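Local coordinates for PelD (Pseudomonas aeruginosa, PDB 4EU0), which binds the second messenger cyclic di-GMP and acts as an effector in pellicle formation, this piece carrying its GAF and GGDEF-type domains, at residues Q165-Y170 / L212-R217; L187-L192 / R224-V229; Q169-S174 / L228-L233. All blocks are in the same frame, centred on the assembly; numbering follows the deposited sequence.

Contact 1: residues Q165-Y170 / L212-R217. With C2E (9,9'-[(2R,3R,3aS,5S,7aR,9R,10R,10aS,12S,14aR)-3,5,10,12-tetrahydroxy-5,12-dioxidooctahydro-2H,7H-difuro[3,2-d:3',2'-j][1,3,7,9,2,8]tetraoxadiphosphacyclododecine-2,9-diyl]bis(2-amino-1,9-dihydro-6H-purin-6-one)), chain B.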
loop_
_atom_site.group_PDB
_atom_site.type_symbol
_atom_site.label_atom_id
_atom_site.label_comp_id
_atom_site.label_asym_id
_atom_site.label_seq_id
_atom_site.Cartn_x
_atom_site.Cartn_y
_atom_site.Cartn_z
ATOM N N GLN A 165 2.945 -11.070 6.624
ATOM C CA GLN A 165 2.945 -10.899 5.173
ATOM C C GLN A 165 2.382 -9.541 4.764
ATOM O O GLN A 165 2.941 -8.852 3.907
ATOM C CB GLN A 165 2.143 -12.009 4.496
ATOM C CG GLN A 165 2.628 -13.397 4.773
ATOM C CD GLN A 165 1.901 -14.388 3.909
ATOM O OE1 GLN A 165 1.688 -14.135 2.722
ATOM N NE2 GLN A 165 1.499 -15.510 4.491
ATOM N N ARG A 166 1.268 -9.159 5.387
ATOM C CA ARG A 166 0.613 -7.898 5.082
ATOM C C ARG A 166 1.530 -6.723 5.430
ATOM O O ARG A 166 1.664 -5.784 4.647
ATOM C CB ARG A 166 -0.696 -7.772 5.854
ATOM C CG ARG A 166 -1.551 -6.579 5.424
ATOM C CD ARG A 166 -2.719 -6.356 6.367
ATOM N NE ARG A 166 -3.778 -7.355 6.219
ATOM C CZ ARG A 166 -4.033 -8.321 7.099
ATOM N NH1 ARG A 166 -3.301 -8.445 8.200
ATOM N NH2 ARG A 166 -5.027 -9.167 6.875
ATOM N N PHE A 167 2.145 -6.795 6.606
ATOM C CA PHE A 167 3.011 -5.722 7.070
ATOM C C PHE A 167 4.150 -5.543 6.069
ATOM O O PHE A 167 4.427 -4.425 5.658
ATOM C CB PHE A 167 3.562 -6.008 8.468
ATOM C CG PHE A 167 4.329 -4.858 9.041
ATOM C CD1 PHE A 167 3.668 -3.863 9.752
ATOM C CD2 PHE A 167 5.705 -4.759 8.843
ATOM C CE1 PHE A 167 4.378 -2.779 10.267
ATOM C CE2 PHE A 167 6.414 -3.676 9.350
ATOM C CZ PHE A 167 5.745 -2.701 10.068
ATOM N N SER A 168 4.792 -6.649 5.702
ATOM C CA SER A 168 5.890 -6.657 4.737
ATOM C C SER A 168 5.490 -6.027 3.402
ATOM O O SER A 168 6.185 -5.151 2.874
ATOM C CB SER A 168 6.379 -8.096 4.522
ATOM O OG SER A 168 7.534 -8.110 3.714
ATOM N N GLN A 169 4.363 -6.474 2.856
ATOM C CA GLN A 169 3.858 -5.909 1.609
ATOM C C GLN A 169 3.581 -4.408 1.698
ATOM O O GLN A 169 4.055 -3.651 0.873
ATOM C CB GLN A 169 2.614 -6.654 1.128
ATOM C CG GLN A 169 2.073 -6.113 -0.195
ATOM C CD GLN A 169 0.725 -6.697 -0.577
ATOM O OE1 GLN A 169 0.528 -7.143 -1.714
ATOM N NE2 GLN A 169 -0.215 -6.694 0.370
ATOM N N TYR A 170 2.803 -3.987 2.700
ATOM C CA TYR A 170 2.465 -2.587 2.871
ATOM C C TYR A 170 3.702 -1.706 3.075
ATOM O O TYR A 170 3.779 -0.616 2.527
ATOM C CB TYR A 170 1.471 -2.406 4.032
ATOM C CG TYR A 170 0.018 -2.750 3.747
ATOM C CD1 TYR A 170 -1.011 -1.931 4.237
ATOM C CD2 TYR A 170 -0.343 -3.889 3.017
ATOM C CE1 TYR A 170 -2.364 -2.240 4.004
ATOM C CE2 TYR A 170 -1.702 -4.199 2.777
ATOM C CZ TYR A 170 -2.695 -3.370 3.285
ATOM O OH TYR A 170 -4.020 -3.652 3.060
ATOM N N LEU A 212 -5.783 1.779 6.605
ATOM C CA LEU A 212 -4.712 1.019 5.961
ATOM C C LEU A 212 -3.513 0.753 6.858
ATOM O O LEU A 212 -2.585 0.056 6.455
ATOM C CB LEU A 212 -4.239 1.707 4.680
ATOM C CG LEU A 212 -5.292 1.866 3.593
ATOM C CD1 LEU A 212 -4.807 2.862 2.565
ATOM C CD2 LEU A 212 -5.599 0.507 2.962
ATOM N N ASP A 213 -3.532 1.295 8.079
ATOM C CA ASP A 213 -2.421 1.060 8.996
ATOM C C ASP A 213 -2.301 -0.429 9.287
ATOM O O ASP A 213 -3.318 -1.138 9.400
ATOM C CB ASP A 213 -2.602 1.797 10.316
ATOM C CG ASP A 213 -2.650 3.313 10.158
ATOM O OD1 ASP A 213 -2.453 3.858 9.046
ATOM O OD2 ASP A 213 -2.891 3.973 11.186
ATOM N N VAL A 214 -1.062 -0.895 9.398
ATOM C CA VAL A 214 -0.782 -2.284 9.723
ATOM C C VAL A 214 0.222 -2.368 10.860
ATOM O O VAL A 214 1.088 -1.483 11.018
ATOM C CB VAL A 214 -0.289 -3.115 8.496
ATOM C CG1 VAL A 214 -1.435 -3.326 7.497
ATOM C CG2 VAL A 214 0.901 -2.449 7.803
ATOM N N GLN A 215 0.083 -3.424 11.654
ATOM C CA GLN A 215 0.901 -3.600 12.843
ATOM C C GLN A 215 1.605 -4.937 12.874
ATOM O O GLN A 215 1.116 -5.925 12.318
ATOM C CB GLN A 215 0.030 -3.494 14.099
ATOM C CG GLN A 215 -0.789 -2.231 14.189
ATOM C CD GLN A 215 -1.596 -2.197 15.464
ATOM O OE1 GLN A 215 -1.834 -3.241 16.074
ATOM N NE2 GLN A 215 -2.003 -1.006 15.882
ATOM N N LEU A 216 2.735 -4.962 13.574
ATOM C CA LEU A 216 3.476 -6.180 13.863
ATOM C C LEU A 216 3.767 -6.264 15.355
ATOM O O LEU A 216 4.297 -5.319 15.948
ATOM C CB LEU A 216 4.808 -6.211 13.108
ATOM C CG LEU A 216 5.034 -7.028 11.843
ATOM C CD1 LEU A 216 6.525 -7.334 11.686
ATOM C CD2 LEU A 216 4.222 -8.318 11.847
ATOM N N ARG A 217 3.420 -7.401 15.951
ATOM C CA ARG A 217 3.672 -7.654 17.367
ATOM C C ARG A 217 4.923 -8.513 17.476
ATOM O O ARG A 217 4.944 -9.658 17.000
ATOM C CB ARG A 217 2.473 -8.368 18.005
ATOM C CG ARG A 217 1.128 -7.691 17.727
ATOM C CD ARG A 217 -0.070 -8.639 17.885
ATOM N NE ARG A 217 0.010 -9.810 17.005
ATOM C CZ ARG A 217 -0.979 -10.678 16.802
ATOM N NH1 ARG A 217 -2.157 -10.508 17.393
ATOM N NH2 ARG A 217 -0.796 -11.714 15.991
HETATM P P1 C2E B . -9.058 12.228 14.504
HETATM O O2P C2E B . -8.872 13.257 15.598
HETATM O O1P C2E B . -9.379 10.805 14.882
HETATM O "O5'" C2E B . -7.769 12.219 13.563
HETATM C "C5'" C2E B . -7.175 13.420 13.074
HETATM C "C4'" C2E B . -6.127 13.115 12.009
HETATM O "O4'" C2E B . -4.985 12.478 12.605
HETATM C "C3'" C2E B . -6.584 12.180 10.895
HETATM O "O3'" C2E B . -7.207 12.834 9.783
HETATM C "C2'" C2E B . -5.287 11.547 10.461
HETATM O "O2'" C2E B . -4.581 12.472 9.629
HETATM C "C1'" C2E B . -4.529 11.419 11.765
HETATM N N9 C2E B . -4.811 10.106 12.411
HETATM C C8 C2E B . -5.506 9.908 13.545
HETATM N N7 C2E B . -5.565 8.587 13.858
HETATM C C5 C2E B . -4.876 7.938 12.902
HETATM C C6 C2E B . -4.547 6.535 12.607
HETATM O O6 C2E B . -4.968 5.558 13.438
HETATM N N1 C2E B . -3.815 6.260 11.504
HETATM C C2 C2E B . -3.391 7.224 10.641
HETATM N N2 C2E B . -2.674 6.843 9.561
HETATM N N3 C2E B . -3.664 8.542 10.852
HETATM C C4 C2E B . -4.386 8.939 11.939
HETATM P P11 C2E B . -8.270 12.030 8.879
HETATM O O21 C2E B . -8.672 12.901 7.699
HETATM O O11 C2E B . -7.819 10.609 8.608
HETATM O O5A C2E B . -9.544 11.973 9.852
HETATM C C5A C2E B . -10.131 13.174 10.351
HETATM C C4A C2E B . -11.222 12.804 11.336
HETATM O O4A C2E B . -12.174 11.933 10.724
HETATM C C3A C2E B . -10.684 11.999 12.501
HETATM O O3A C2E B . -10.199 12.818 13.543
HETATM C C2A C2E B . -11.867 11.180 12.948
HETATM O O2A C2E B . -12.745 11.973 13.759
HETATM C C1A C2E B . -12.532 10.879 11.623
HETATM N N91 C2E B . -12.062 9.562 11.110
HETATM C C81 C2E B . -11.205 9.342 10.096
HETATM N N71 C2E B . -11.013 8.014 9.890
HETATM C C51 C2E B . -11.763 7.358 10.796
HETATM C C61 C2E B . -12.041 5.943 11.146
HETATM O O61 C2E B . -11.458 4.921 10.468
HETATM N N11 C2E B . -12.891 5.693 12.167
HETATM C C21 C2E B . -13.491 6.689 12.867
HETATM N N21 C2E B . -14.335 6.363 13.878
HETATM N N31 C2E B . -13.284 8.004 12.594
HETATM C C41 C2E B . -12.450 8.385 11.594
#
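The rings of Phe-167 and Tyr-170 meet Leu-216, Val-214 and Leu-212 where an α-helix packs on the edge strand, and the loop leading into it, of the antiparallel sheet of the GGDEF-type domain. Over one face of the Phe-167 ring lies Leu-216 CG, a CH-pi contact at 4.0 Å from the centroid. At the edge of that ring, Val-214 O stands 3.6 Å from Phe-167 CE1. On the Tyr-170 ring, Val-214 CG1 makes the matching CH-pi contact, 29° off the normal, and Arg-166 CD lies above the same face near the rim. Leu-212 O approaches the edge, 3.4 Å from Tyr-170 CE1. Val-214 is thus wedged between both rings, its CG2 3.7 Å from Phe-167 CD1. Phe-167 CG is anti to the backbone N (chi1 -173°), which puts this atom 3.6 Å from Leu-216 CG. The short helix and strand axes run 128° apart. Tyr-170 OH is hydrogen-bonded to Arg-11, and Arg-166 NH1 forms a salt bridge with Asp-163. Asp-213 points away from the helix into the cyclic di-GMP pocket. Its OD2 is modelled 2.5 Å from guanine N1, a doubtfully short length, while guanine N2 donates almost straight to Asp-213 OD1 at 3.0 Å.

Contact 2: residues L187-L192 / R224-V229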
loop_
_atom_site.group_PDB
_atom_site.type_symbol
_atom_site.label_atom_id
_atom_site.label_comp_id
_atom_site.label_asym_id
_atom_site.label_seq_id
_atom_site.Cartn_x
_atom_site.Cartn_y
_atom_site.Cartn_z
ATOM N N LEU A 187 6.567 5.145 10.206
ATOM C CA LEU A 187 6.676 3.945 11.024
ATOM C C LEU A 187 6.827 4.350 12.482
ATOM O O LEU A 187 7.710 5.145 12.817
ATOM C CB LEU A 187 7.919 3.126 10.651
ATOM C CG LEU A 187 7.866 1.759 9.980
ATOM C CD1 LEU A 187 9.290 1.160 9.963
ATOM C CD2 LEU A 187 6.861 0.799 10.628
ATOM N N TYR A 188 5.975 3.809 13.343
ATOM C CA TYR A 188 6.175 3.949 14.775
ATOM C C TYR A 188 6.564 2.609 15.362
ATOM O O TYR A 188 6.017 1.572 14.980
ATOM C CB TYR A 188 4.894 4.413 15.462
ATOM C CG TYR A 188 4.621 5.900 15.370
ATOM C CD1 TYR A 188 5.266 6.792 16.212
ATOM C CD2 TYR A 188 3.675 6.406 14.470
ATOM C CE1 TYR A 188 5.009 8.171 16.145
ATOM C CE2 TYR A 188 3.408 7.786 14.391
ATOM C CZ TYR A 188 4.079 8.652 15.234
ATOM O OH TYR A 188 3.833 10.002 15.193
ATOM N N ALA A 189 7.493 2.643 16.306
ATOM C CA ALA A 189 7.798 1.460 17.106
ATOM C C ALA A 189 7.523 1.807 18.549
ATOM O O ALA A 189 8.127 2.742 19.082
ATOM C CB ALA A 189 9.237 1.058 16.921
ATOM N N PHE A 190 6.612 1.071 19.179
ATOM C CA PHE A 190 6.338 1.257 20.596
ATOM C C PHE A 190 7.033 0.155 21.369
ATOM O O PHE A 190 6.644 -1.011 21.283
ATOM C CB PHE A 190 4.828 1.266 20.871
ATOM C CG PHE A 190 4.085 2.348 20.140
ATOM C CD1 PHE A 190 3.977 3.620 20.685
ATOM C CD2 PHE A 190 3.466 2.093 18.919
ATOM C CE1 PHE A 190 3.299 4.641 20.013
ATOM C CE2 PHE A 190 2.764 3.103 18.242
ATOM C CZ PHE A 190 2.679 4.373 18.786
ATOM N N GLU A 191 8.094 0.515 22.089
ATOM C CA GLU A 191 8.834 -0.448 22.882
ATOM C C GLU A 191 8.291 -0.421 24.302
ATOM O O GLU A 191 8.252 0.627 24.937
ATOM C CB GLU A 191 10.327 -0.124 22.870
ATOM C CG GLU A 191 11.167 -1.133 23.643
ATOM C CD GLU A 191 12.614 -0.705 23.826
ATOM O OE1 GLU A 191 12.963 0.455 23.511
ATOM O OE2 GLU A 191 13.406 -1.547 24.304
ATOM N N LEU A 192 7.845 -1.576 24.782
ATOM C CA LEU A 192 7.162 -1.638 26.065
ATOM C C LEU A 192 8.116 -2.163 27.127
ATOM O O LEU A 192 8.366 -3.367 27.222
ATOM C CB LEU A 192 5.883 -2.480 25.957
ATOM C CG LEU A 192 5.006 -2.159 24.732
ATOM C CD1 LEU A 192 3.714 -2.978 24.763
ATOM C CD2 LEU A 192 4.688 -0.682 24.618
ATOM N N ARG A 224 11.710 -7.555 25.139
ATOM C CA ARG A 224 10.597 -6.637 25.354
ATOM C C ARG A 224 9.616 -6.668 24.207
ATOM O O ARG A 224 9.998 -6.900 23.052
ATOM C CB ARG A 224 11.104 -5.212 25.562
ATOM C CG ARG A 224 11.921 -5.050 26.824
ATOM C CD ARG A 224 11.996 -3.607 27.208
ATOM N NE ARG A 224 13.134 -2.936 26.602
ATOM C CZ ARG A 224 14.115 -2.355 27.285
ATOM N NH1 ARG A 224 14.108 -2.355 28.613
ATOM N NH2 ARG A 224 15.106 -1.769 26.632
ATOM N N ARG A 225 8.349 -6.433 24.531
ATOM C CA ARG A 225 7.317 -6.288 23.512
ATOM C C ARG A 225 7.617 -5.041 22.696
ATOM O O ARG A 225 7.900 -3.973 23.247
ATOM C CB ARG A 225 5.938 -6.146 24.158
ATOM C CG ARG A 225 5.504 -7.315 25.015
ATOM C CD ARG A 225 4.198 -6.971 25.743
ATOM N NE ARG A 225 3.684 -8.099 26.529
ATOM C CZ ARG A 225 2.911 -9.065 26.043
ATOM N NH1 ARG A 225 2.556 -9.067 24.762
ATOM N NH2 ARG A 225 2.490 -10.047 26.837
ATOM N N VAL A 226 7.568 -5.185 21.377
ATOM C CA VAL A 226 7.648 -4.041 20.478
ATOM C C VAL A 226 6.468 -4.163 19.538
ATOM O O VAL A 226 6.296 -5.211 18.905
ATOM C CB VAL A 226 8.945 -4.035 19.638
ATOM C CG1 VAL A 226 8.884 -2.946 18.563
ATOM C CG2 VAL A 226 10.184 -3.867 20.524
ATOM N N LEU A 227 5.650 -3.113 19.479
ATOM C CA LEU A 227 4.589 -3.045 18.491
ATOM C C LEU A 227 4.971 -2.060 17.404
ATOM O O LEU A 227 5.111 -0.859 17.656
ATOM C CB LEU A 227 3.258 -2.659 19.121
ATOM C CG LEU A 227 2.107 -2.710 18.106
ATOM C CD1 LEU A 227 1.710 -4.155 17.771
ATOM C CD2 LEU A 227 0.930 -1.992 18.647
ATOM N N LEU A 228 5.158 -2.582 16.197
ATOM C CA LEU A 228 5.437 -1.753 15.039
ATOM C C LEU A 228 4.121 -1.362 14.403
ATOM O O LEU A 228 3.229 -2.200 14.235
ATOM C CB LEU A 228 6.230 -2.567 14.030
ATOM C CG LEU A 228 7.338 -1.982 13.176
ATOM C CD1 LEU A 228 8.113 -0.840 13.850
ATOM C CD2 LEU A 228 8.240 -3.180 12.817
ATOM N N VAL A 229 3.987 -0.092 14.054
ATOM C CA VAL A 229 2.807 0.371 13.325
ATOM C C VAL A 229 3.248 1.174 12.116
ATOM O O VAL A 229 3.943 2.172 12.255
ATOM C CB VAL A 229 1.865 1.261 14.183
ATOM C CG1 VAL A 229 0.580 1.542 13.411
ATOM C CG2 VAL A 229 1.545 0.594 15.519
HETATM O O HOH W 1 7.779 -5.873 27.315
#
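Tyr-188 and Phe-190 pair with Val-229 and Leu-227 in an antiparallel β-ladder joining two central strands of the four-stranded sheet of the GGDEF-type domain. This end is tight: Tyr-188 N to Val-229 O and the reciprocal Val-229 N to Tyr-188 O, both in the carbonyl planes, are each 2.8 Å. The Phe-190 and Leu-227 pair repeats the reciprocal pattern, with Phe-190 N 2.9 Å from Leu-227 O. On the face carrying those residues, Val-229 CG2 meets the edge of the Phe-190 ring, 3.9 Å from CE2, where Tyr-242 of helix 236-253 touches both side chains. On the other face, Leu-228 CD1 lies 3.8 Å from Ala-189 CB. The far end is looser. Leu-192 N still donates to Arg-225 O, but in the other direction a water intervenes, giving a hydrogen to Leu-192 O and accepting one from Arg-225 N. The partly exposed Arg-224 folds back there, bent at chi3 (-90°), to form a salt bridge with Glu-191, whose OE1 also pairs with Arg-268. The carboxylate and guanidinium planes lie 68° apart, and Arg-224 NE reaches Glu-191 OE2 from above the carboxylate plane, at 2.7 Å.

Contact 3: residues Q169-S174 / L228-L233. With C2E (9,9'-[(2R,3R,3aS,5S,7aR,9R,10R,10aS,12S,14aR)-3,5,10,12-tetrahydroxy-5,12-dioxidooctahydro-2H,7H-difuro[3,2-d:3',2'-j][1,3,7,9,2,8]tetraoxadiphosphacyclododecine-2,9-diyl]bis(2-amino-1,9-dihydro-6H-purin-6-one)), chain B.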
loop_
_atom_site.group_PDB
_atom_site.type_symbol
_atom_site.label_atom_id
_atom_site.label_comp_id
_atom_site.label_asym_id
_atom_site.label_seq_id
_atom_site.Cartn_x
_atom_site.Cartn_y
_atom_site.Cartn_z
ATOM N N GLN A 169 4.363 -6.474 2.856
ATOM C CA GLN A 169 3.858 -5.909 1.609
ATOM C C GLN A 169 3.581 -4.408 1.698
ATOM O O GLN A 169 4.055 -3.651 0.873
ATOM C CB GLN A 169 2.614 -6.654 1.128
ATOM C CG GLN A 169 2.073 -6.113 -0.195
ATOM C CD GLN A 169 0.725 -6.697 -0.577
ATOM O OE1 GLN A 169 0.528 -7.143 -1.714
ATOM N NE2 GLN A 169 -0.215 -6.694 0.370
ATOM N N TYR A 170 2.803 -3.987 2.700
ATOM C CA TYR A 170 2.465 -2.587 2.871
ATOM C C TYR A 170 3.702 -1.706 3.075
ATOM O O TYR A 170 3.779 -0.616 2.527
ATOM C CB TYR A 170 1.471 -2.406 4.032
ATOM C CG TYR A 170 0.018 -2.750 3.747
ATOM C CD1 TYR A 170 -1.011 -1.931 4.237
ATOM C CD2 TYR A 170 -0.343 -3.889 3.017
ATOM C CE1 TYR A 170 -2.364 -2.240 4.004
ATOM C CE2 TYR A 170 -1.702 -4.199 2.777
ATOM C CZ TYR A 170 -2.695 -3.370 3.285
ATOM O OH TYR A 170 -4.020 -3.652 3.060
ATOM N N LEU A 171 4.664 -2.193 3.857
ATOM C CA LEU A 171 5.913 -1.458 4.060
ATOM C C LEU A 171 6.668 -1.271 2.745
ATOM O O LEU A 171 7.127 -0.171 2.447
ATOM C CB LEU A 171 6.797 -2.157 5.098
ATOM C CG LEU A 171 8.175 -1.524 5.359
ATOM C CD1 LEU A 171 8.069 -0.090 5.847
ATOM C CD2 LEU A 171 8.910 -2.395 6.374
ATOM N N LYS A 172 6.772 -2.327 1.948
ATOM C CA LYS A 172 7.494 -2.198 0.674
ATOM C C LYS A 172 6.773 -1.223 -0.236
ATOM O O LYS A 172 7.397 -0.381 -0.869
ATOM C CB LYS A 172 7.670 -3.544 -0.023
ATOM C CG LYS A 172 8.611 -3.452 -1.215
ATOM C CD LYS A 172 8.861 -4.800 -1.864
ATOM C CE LYS A 172 9.866 -4.650 -2.992
ATOM N NZ LYS A 172 10.248 -5.957 -3.592
ATOM N N ARG A 173 5.451 -1.325 -0.297
ATOM C CA ARG A 173 4.688 -0.380 -1.097
ATOM C C ARG A 173 4.899 1.056 -0.626
ATOM O O ARG A 173 5.086 1.960 -1.433
ATOM C CB ARG A 173 3.203 -0.722 -1.085
ATOM C CG ARG A 173 2.355 0.252 -1.904
ATOM C CD ARG A 173 2.837 0.382 -3.374
ATOM N NE ARG A 173 2.744 -0.891 -4.083
ATOM C CZ ARG A 173 3.182 -1.111 -5.322
ATOM N NH1 ARG A 173 3.050 -2.324 -5.863
ATOM N NH2 ARG A 173 3.769 -0.135 -6.014
ATOM N N SER A 174 4.900 1.264 0.687
ATOM C CA SER A 174 5.176 2.602 1.211
ATOM C C SER A 174 6.587 3.106 0.891
ATOM O O SER A 174 6.779 4.309 0.659
ATOM C CB SER A 174 4.892 2.676 2.707
ATOM O OG SER A 174 3.500 2.693 2.964
ATOM N N LEU A 228 5.158 -2.582 16.197
ATOM C CA LEU A 228 5.437 -1.753 15.039
ATOM C C LEU A 228 4.121 -1.362 14.403
ATOM O O LEU A 228 3.229 -2.200 14.235
ATOM C CB LEU A 228 6.230 -2.567 14.030
ATOM C CG LEU A 228 7.338 -1.982 13.176
ATOM C CD1 LEU A 228 8.113 -0.840 13.850
ATOM C CD2 LEU A 228 8.240 -3.180 12.817
ATOM N N VAL A 229 3.987 -0.092 14.054
ATOM C CA VAL A 229 2.807 0.371 13.325
ATOM C C VAL A 229 3.248 1.174 12.116
ATOM O O VAL A 229 3.943 2.172 12.255
ATOM C CB VAL A 229 1.865 1.261 14.183
ATOM C CG1 VAL A 229 0.580 1.542 13.411
ATOM C CG2 VAL A 229 1.545 0.594 15.519
ATOM N N LEU A 230 2.816 0.741 10.934
ATOM C CA LEU A 230 3.029 1.516 9.715
ATOM C C LEU A 230 1.766 2.315 9.384
ATOM O O LEU A 230 0.651 1.788 9.394
ATOM C CB LEU A 230 3.384 0.589 8.544
ATOM C CG LEU A 230 3.504 1.265 7.171
ATOM C CD1 LEU A 230 4.790 2.093 7.057
ATOM C CD2 LEU A 230 3.425 0.231 6.041
ATOM N N LEU A 231 1.961 3.595 9.084
ATOM C CA LEU A 231 0.901 4.485 8.661
ATOM C C LEU A 231 1.117 4.870 7.198
ATOM O O LEU A 231 1.791 5.867 6.913
ATOM C CB LEU A 231 0.924 5.763 9.517
ATOM C CG LEU A 231 0.612 5.651 11.018
ATOM C CD1 LEU A 231 1.713 4.922 11.791
ATOM C CD2 LEU A 231 0.445 7.080 11.541
ATOM N N PRO A 232 0.552 4.083 6.260
ATOM C CA PRO A 232 0.761 4.390 4.840
ATOM C C PRO A 232 0.038 5.658 4.415
ATOM O O PRO A 232 -0.971 6.032 5.018
ATOM C CB PRO A 232 0.132 3.181 4.126
ATOM C CG PRO A 232 0.083 2.091 5.171
ATOM C CD PRO A 232 -0.242 2.857 6.427
ATOM N N LEU A 233 0.560 6.310 3.378
ATOM C CA LEU A 233 -0.104 7.455 2.761
ATOM C C LEU A 233 -0.568 8.480 3.801
ATOM O O LEU A 233 -1.682 8.958 3.748
ATOM C CB LEU A 233 -1.289 6.986 1.904
ATOM C CG LEU A 233 -0.946 5.973 0.812
ATOM C CD1 LEU A 233 -2.202 5.399 0.186
ATOM C CD2 LEU A 233 -0.080 6.625 -0.253
HETATM P P1 C2E B . -9.058 12.228 14.504
HETATM O O2P C2E B . -8.872 13.257 15.598
HETATM O O1P C2E B . -9.379 10.805 14.882
HETATM O "O5'" C2E B . -7.769 12.219 13.563
HETATM C "C5'" C2E B . -7.175 13.420 13.074
HETATM C "C4'" C2E B . -6.127 13.115 12.009
HETATM O "O4'" C2E B . -4.985 12.478 12.605
HETATM C "C3'" C2E B . -6.584 12.180 10.895
HETATM O "O3'" C2E B . -7.207 12.834 9.783
HETATM C "C2'" C2E B . -5.287 11.547 10.461
HETATM O "O2'" C2E B . -4.581 12.472 9.629
HETATM C "C1'" C2E B . -4.529 11.419 11.765
HETATM N N9 C2E B . -4.811 10.106 12.411
HETATM C C8 C2E B . -5.506 9.908 13.545
HETATM N N7 C2E B . -5.565 8.587 13.858
HETATM C C5 C2E B . -4.876 7.938 12.902
HETATM C C6 C2E B . -4.547 6.535 12.607
HETATM O O6 C2E B . -4.968 5.558 13.438
HETATM N N1 C2E B . -3.815 6.260 11.504
HETATM C C2 C2E B . -3.391 7.224 10.641
HETATM N N2 C2E B . -2.674 6.843 9.561
HETATM N N3 C2E B . -3.664 8.542 10.852
HETATM C C4 C2E B . -4.386 8.939 11.939
HETATM P P11 C2E B . -8.270 12.030 8.879
HETATM O O21 C2E B . -8.672 12.901 7.699
HETATM O O11 C2E B . -7.819 10.609 8.608
HETATM O O5A C2E B . -9.544 11.973 9.852
HETATM C C5A C2E B . -10.131 13.174 10.351
HETATM C C4A C2E B . -11.222 12.804 11.336
HETATM O O4A C2E B . -12.174 11.933 10.724
HETATM C C3A C2E B . -10.684 11.999 12.501
HETATM O O3A C2E B . -10.199 12.818 13.543
HETATM C C2A C2E B . -11.867 11.180 12.948
HETATM O O2A C2E B . -12.745 11.973 13.759
HETATM C C1A C2E B . -12.532 10.879 11.623
HETATM N N91 C2E B . -12.062 9.562 11.110
HETATM C C81 C2E B . -11.205 9.342 10.096
HETATM N N71 C2E B . -11.013 8.014 9.890
HETATM C C51 C2E B . -11.763 7.358 10.796
HETATM C C61 C2E B . -12.041 5.943 11.146
HETATM O O61 C2E B . -11.458 4.921 10.468
HETATM N N11 C2E B . -12.891 5.693 12.167
HETATM C C21 C2E B . -13.491 6.689 12.867
HETATM N N21 C2E B . -14.335 6.363 13.878
HETATM N N31 C2E B . -13.284 8.004 12.594
HETATM C C41 C2E B . -12.450 8.385 11.594
HETATM O O HOH W 2 2.702 5.267 1.702
#
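Behind the cyclic di-GMP pocket of the GGDEF-type domain, Leu-230 and Pro-232 lean on Tyr-170, Leu-171 and Ser-174, where the end of a β-strand and the turn after it pack on an α-helix. Leu-230 is the main apolar link. Its CG is anti to the backbone N (chi1 174°), and its CD2 presses on the helix backbone itself, 3.5 Å from Leu-171 N and close to the carbonyl carbon of Tyr-170. The same methyl lies 3.8 Å from Tyr-170 CB, while the other branch, Leu-230 CD1, meets Leu-171 CD1, the two side chains crossing at about a right angle. Pro-232 follows on the same side of the chain: its CG comes to the edge of the Tyr-170 ring at 4.3 Å from CD1, and its CB lies 3.6 Å from Ser-174 OG. One water completes the join: it accepts the N-H of Leu-233, satisfying a backbone donor in the turn, and lies 3.0 Å from Ser-174 OG, joining turn to helix. Leu-231 points away from the helix and lines the ligand pocket, its CD2 3.7 Å from guanine N2. The helix and strand axes run 45° apart. Strand 225-231 is flanked by strands 214-219 and 185-192, with Val-214 and Cys-186 bonded to the backbones of Leu-230 and Leu-231, while helix 133-150 reaches both Tyr-170 and Leu-233.

Of the elements these contacts use, helix 162-181 comes first from the N terminus and supplies 165-170 to contact 1 and, one turn on, 169-174 to contact 3. Strand 185-192 then enters the sheet. Contact 1 closes the loop from the helix to strand 214-219, past helix 198-207; contact 2 closes a 31-residue loop from strand 185-192 to strand 225-231, and the two loops cross. Contact 3 spans the longest separation, starting on the helix of contact 1 and ending on the strand of contact 2. Strand 225-231 lies between the other two strands, Val-214 O meeting Leu-230 N at 2.8 Å, and contacts 1 and 3 each bring a residue to cyclic di-GMP.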